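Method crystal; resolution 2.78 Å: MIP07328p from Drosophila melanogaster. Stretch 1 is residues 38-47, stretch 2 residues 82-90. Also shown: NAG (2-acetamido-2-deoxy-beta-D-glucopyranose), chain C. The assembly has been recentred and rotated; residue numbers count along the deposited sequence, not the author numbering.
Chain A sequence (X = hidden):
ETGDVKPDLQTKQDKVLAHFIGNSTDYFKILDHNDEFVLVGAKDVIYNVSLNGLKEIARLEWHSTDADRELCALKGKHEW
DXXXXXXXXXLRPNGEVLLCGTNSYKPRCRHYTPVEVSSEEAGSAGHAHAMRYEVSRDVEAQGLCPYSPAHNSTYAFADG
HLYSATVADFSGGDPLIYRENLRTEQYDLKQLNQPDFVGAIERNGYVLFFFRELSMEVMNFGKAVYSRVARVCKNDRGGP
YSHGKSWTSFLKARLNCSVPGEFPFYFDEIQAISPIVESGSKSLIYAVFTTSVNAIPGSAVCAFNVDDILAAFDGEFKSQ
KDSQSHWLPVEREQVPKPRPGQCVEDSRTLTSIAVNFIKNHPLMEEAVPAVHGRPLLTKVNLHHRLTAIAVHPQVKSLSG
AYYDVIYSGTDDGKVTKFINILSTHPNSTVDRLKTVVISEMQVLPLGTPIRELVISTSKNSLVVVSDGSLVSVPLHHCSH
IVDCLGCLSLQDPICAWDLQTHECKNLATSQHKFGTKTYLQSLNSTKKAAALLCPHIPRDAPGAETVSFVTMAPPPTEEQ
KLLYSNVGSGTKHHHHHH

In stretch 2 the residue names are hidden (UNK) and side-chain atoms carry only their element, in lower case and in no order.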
# COMPACT_ATOMS: atom_id res chain seq x y z
N VAL A 38 -12.24 12.05 5.44
CA VAL A 38 -11.92 10.75 4.86
C VAL A 38 -13.20 10.13 4.31
O VAL A 38 -14.27 10.27 4.90
CB VAL A 38 -11.25 9.83 5.90
CG1 VAL A 38 -12.17 9.58 7.08
CG2 VAL A 38 -10.82 8.51 5.26
N LEU A 39 -13.08 9.46 3.17
CA LEU A 39 -14.19 8.77 2.53
C LEU A 39 -14.07 7.27 2.78
O LEU A 39 -12.98 6.70 2.64
CB LEU A 39 -14.23 9.05 1.03
CG LEU A 39 -14.98 10.30 0.54
CD1 LEU A 39 -14.36 11.57 1.08
CD2 LEU A 39 -15.03 10.32 -0.98
N VAL A 40 -15.18 6.64 3.15
CA VAL A 40 -15.21 5.23 3.49
C VAL A 40 -16.24 4.55 2.60
O VAL A 40 -17.45 4.76 2.77
CB VAL A 40 -15.53 5.00 4.98
CG1 VAL A 40 -15.48 3.52 5.31
CG2 VAL A 40 -14.57 5.79 5.85
N GLY A 41 -15.78 3.73 1.67
CA GLY A 41 -16.67 2.93 0.85
C GLY A 41 -17.15 1.69 1.58
O GLY A 41 -16.33 0.88 2.03
N ALA A 42 -18.46 1.54 1.70
CA ALA A 42 -19.02 0.46 2.50
C ALA A 42 -20.11 -0.29 1.76
O ALA A 42 -20.29 -0.12 0.55
CB ALA A 42 -19.57 1.00 3.82
N LYS A 43 -20.85 -1.13 2.49
CA LYS A 43 -21.99 -1.83 1.93
C LYS A 43 -23.12 -0.85 1.68
O LYS A 43 -23.66 -0.26 2.63
CB LYS A 43 -22.44 -2.96 2.86
CG LYS A 43 -23.71 -3.66 2.40
CD LYS A 43 -24.07 -4.83 3.30
CE LYS A 43 -24.26 -4.39 4.75
NZ LYS A 43 -24.76 -5.49 5.61
N ASP A 44 -23.45 -0.63 0.41
CA ASP A 44 -24.59 0.18 -0.01
C ASP A 44 -24.43 1.66 0.31
O ASP A 44 -25.27 2.48 -0.09
CB ASP A 44 -25.89 -0.35 0.61
CG ASP A 44 -26.27 -1.73 0.11
OD1 ASP A 44 -25.88 -2.08 -1.03
OD2 ASP A 44 -26.95 -2.46 0.85
N VAL A 45 -23.37 2.03 1.02
CA VAL A 45 -23.17 3.41 1.47
C VAL A 45 -21.71 3.79 1.29
O VAL A 45 -20.81 2.95 1.37
CB VAL A 45 -23.60 3.61 2.94
CG1 VAL A 45 -23.59 5.08 3.32
CG2 VAL A 45 -24.99 3.02 3.21
N ILE A 46 -21.48 5.08 1.05
CA ILE A 46 -20.16 5.70 1.17
C ILE A 46 -20.29 6.87 2.14
O ILE A 46 -21.24 7.65 2.05
CB ILE A 46 -19.60 6.15 -0.20
CG1 ILE A 46 -18.25 6.84 -0.02
CG2 ILE A 46 -20.59 7.06 -0.91
CD1 ILE A 46 -17.63 7.30 -1.33
N TYR A 47 -19.34 6.97 3.07
CA TYR A 47 -19.43 7.92 4.18
C TYR A 47 -18.36 9.00 4.06
O TYR A 47 -17.20 8.70 3.74
CB TYR A 47 -19.27 7.20 5.52
CG TYR A 47 -20.27 6.09 5.77
CD1 TYR A 47 -20.00 4.79 5.37
CD2 TYR A 47 -21.47 6.34 6.42
CE1 TYR A 47 -20.90 3.76 5.60
CE2 TYR A 47 -22.38 5.32 6.66
CZ TYR A 47 -22.08 4.03 6.25
OH TYR A 47 -22.98 3.02 6.48
N UNK A 82 -24.40 -10.28 -2.14
CA UNK A 82 -25.35 -9.60 -3.02
C UNK A 82 -25.74 -8.25 -2.42
O UNK A 82 -26.88 -8.01 -2.00
c UNK A 82 -26.57 -10.49 -3.26
s UNK A 82 -26.18 -12.03 -4.13
N UNK A 83 -24.76 -7.35 -2.40
CA UNK A 83 -24.95 -5.96 -2.01
C UNK A 83 -24.11 -5.10 -2.94
O UNK A 83 -23.47 -5.59 -3.87
n UNK A 83 -26.60 -5.17 0.84
c UNK A 83 -24.57 -5.73 -0.54
c UNK A 83 -25.94 -7.24 1.06
c UNK A 83 -27.43 -5.75 1.69
c UNK A 83 -25.65 -6.08 0.43
n UNK A 83 -27.05 -7.01 1.84
N UNK A 84 -24.12 -3.79 -2.70
CA UNK A 84 -23.39 -2.83 -3.52
C UNK A 84 -22.29 -2.22 -2.65
O UNK A 84 -22.49 -1.19 -2.00
c UNK A 84 -23.61 -0.83 -5.05
c UNK A 84 -24.32 -1.77 -4.08
n UNK A 84 -24.13 0.38 -5.18
o UNK A 84 -22.61 -1.20 -5.66
N UNK A 85 -21.12 -2.85 -2.67
CA UNK A 85 -19.96 -2.34 -1.94
C UNK A 85 -19.24 -1.33 -2.83
O UNK A 85 -18.69 -1.70 -3.88
c UNK A 85 -19.52 -4.36 0.77
c UNK A 85 -20.96 -6.49 -0.23
c UNK A 85 -20.81 -6.33 1.13
c UNK A 85 -20.09 -5.27 1.64
o UNK A 85 -21.38 -7.24 2.00
c UNK A 85 -20.38 -5.57 -1.09
c UNK A 85 -19.03 -3.49 -1.55
c UNK A 85 -19.65 -4.49 -0.60
N UNK A 86 -19.24 -0.07 -2.42
CA UNK A 86 -18.57 0.97 -3.19
C UNK A 86 -17.06 0.85 -3.01
O UNK A 86 -16.57 0.73 -1.88
c UNK A 86 -19.05 2.35 -2.77
c UNK A 86 -20.41 2.79 -3.33
c UNK A 86 -20.52 4.31 -3.32
c UNK A 86 -21.56 2.16 -2.57
N UNK A 87 -16.33 0.86 -4.12
CA UNK A 87 -14.90 0.57 -4.09
C UNK A 87 -14.04 1.51 -4.93
O UNK A 87 -12.81 1.38 -4.89
n UNK A 87 -14.42 -2.95 -1.37
n UNK A 87 -15.40 -3.76 0.55
c UNK A 87 -15.04 -1.93 -3.54
c UNK A 87 -14.10 -1.91 -2.34
c UNK A 87 -15.16 -2.76 -0.29
c UNK A 87 -14.65 -0.87 -4.55
n UNK A 87 -15.67 -1.56 -0.04
N UNK A 88 -14.63 2.43 -5.69
CA UNK A 88 -13.86 3.30 -6.58
C UNK A 88 -14.40 4.72 -6.46
O UNK A 88 -15.59 4.96 -6.68
c UNK A 88 -13.93 2.84 -8.05
c UNK A 88 -13.35 1.45 -8.21
c UNK A 88 -13.20 3.83 -8.95
N UNK A 89 -13.52 5.66 -6.11
CA UNK A 89 -13.85 7.08 -6.08
C UNK A 89 -12.76 7.88 -6.78
O UNK A 89 -11.58 7.58 -6.64
c UNK A 89 -12.78 11.13 -3.97
c UNK A 89 -15.01 11.27 -4.83
o UNK A 89 -13.81 13.26 -4.27
c UNK A 89 -13.87 11.89 -4.36
c UNK A 89 -12.84 9.75 -4.06
c UNK A 89 -15.05 9.89 -4.92
c UNK A 89 -14.03 7.60 -4.64
c UNK A 89 -13.97 9.11 -4.53
N UNK A 90 -13.18 8.90 -7.52
CA UNK A 90 -12.24 9.78 -8.20
C UNK A 90 -12.91 11.12 -8.46
O UNK A 90 -14.07 11.17 -8.87
c UNK A 90 -11.76 9.16 -9.52
C1 NAG C . -16.76 15.94 2.85
C2 NAG C . -16.82 16.58 1.47
C3 NAG C . -15.79 17.70 1.37
C4 NAG C . -16.08 18.75 2.44
C5 NAG C . -16.24 18.15 3.84
C6 NAG C . -16.90 19.13 4.79
C7 NAG C . -15.81 14.94 -0.21
C8 NAG C . -14.47 15.00 0.48
N2 NAG C . -16.81 15.68 0.31
O3 NAG C . -15.89 18.28 0.07
O4 NAG C . -15.01 19.69 2.47
O5 NAG C . -17.06 16.96 3.86
O6 NAG C . -17.87 19.94 4.12
O7 NAG C . -15.97 14.26 -1.23

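Position 82 carries one carbon followed by one sulfur and stays out of reach of stretch 1. A single carbon ending in sulfur identifies Cys-82, which is covalently bonded to a group elsewhere in the structure.

At position 83 one carbon leads to a five-membered ring of three carbons and two nitrogens. A ring nitrogen lies 2.7 Å from OD2 of Asp-44, near the ring plane, while CD of Lys-43 sits over one face, 3.6 Å from the ring centroid. This is His-83. Its ND1 donates a hydrogen bond to the aspartate, and the flat ring leaves a face free to receive the lysine's aliphatic chain in a CH-pi contact.

Position 84 has two side-chain carbons, the second bearing one oxygen and one nitrogen. The first carbon, CB, comes within 3.4 Å of OD1 of Asp-44. The short planar amide is that of Asn-84, and both its polar ends find partners elsewhere in the structure. Toward stretch 1 it is the backbone that works: Asp-44 N donates to Asn-84 O at 2.7 Å, and Asn-84 N donates to Asp-44 OD1 at 3.0 Å.

At position 85 one carbon precedes a six-carbon ring bearing an oxygen, and a ring carbon lies 3.5 Å from CB of Lys-43. The residue is Tyr-85. CB points sideways, but the ring's end comes nearer and packs obliquely against Lys-43, while OH hydrogen-bonds just outside the stretches. Its backbone forms a single beta bridge with that of Lys-43.

Position 86 shows four carbons forked at the second; its CA-to-CB bond points toward stretch 1, and one terminal carbon lies 3.7 Å from CG2 of Ile-46, the other 4.0 Å from N of Val-45. This is Leu-86, a branched apolar chain suited to a buried site. Leu-86 N donates to Ala-42 O at 3.2 Å, and Leu-86 O is 3.5 Å from CA of Gly-41; a CB on that glycine would clash with this oxygen.

Position 87 has three carbons, a nitrogen, then a carbon carrying two more nitrogens, one of them 3.3 Å from O of Gly-41. This is Arg-87. CB points away, yet a long chain ending in several N-H donors can reach back to backbone carbonyls: NH1 makes that weak hydrogen bond and another, at 3.1 Å, to Leu-86 O.

At position 88 one carbon carries two others, and none reaches stretch 1. This is Val-88; a beta-branched apolar side chain is at home in a buried strand.

At position 89 one carbon leads to a six-carbon ring with an oxygen, and CD2 of Leu-39 lies over its face, 3.6 Å from the centroid. Tyr-89 supplies a broad surface for this methyl.

Position 90 has a single carbon and makes no contact: Ala-90, small and apolar, compatible with a buried strand.

The contact thus works through backbone hydrogen bonds around the turn, reinforced by Asp-44, whose carboxylate accepts from both His-83 and Asn-84. Leu-86 against Ile-46 and Tyr-89 against Leu-39 add apolar packing.

Stretch 2 82-90: CHNYLRVYA
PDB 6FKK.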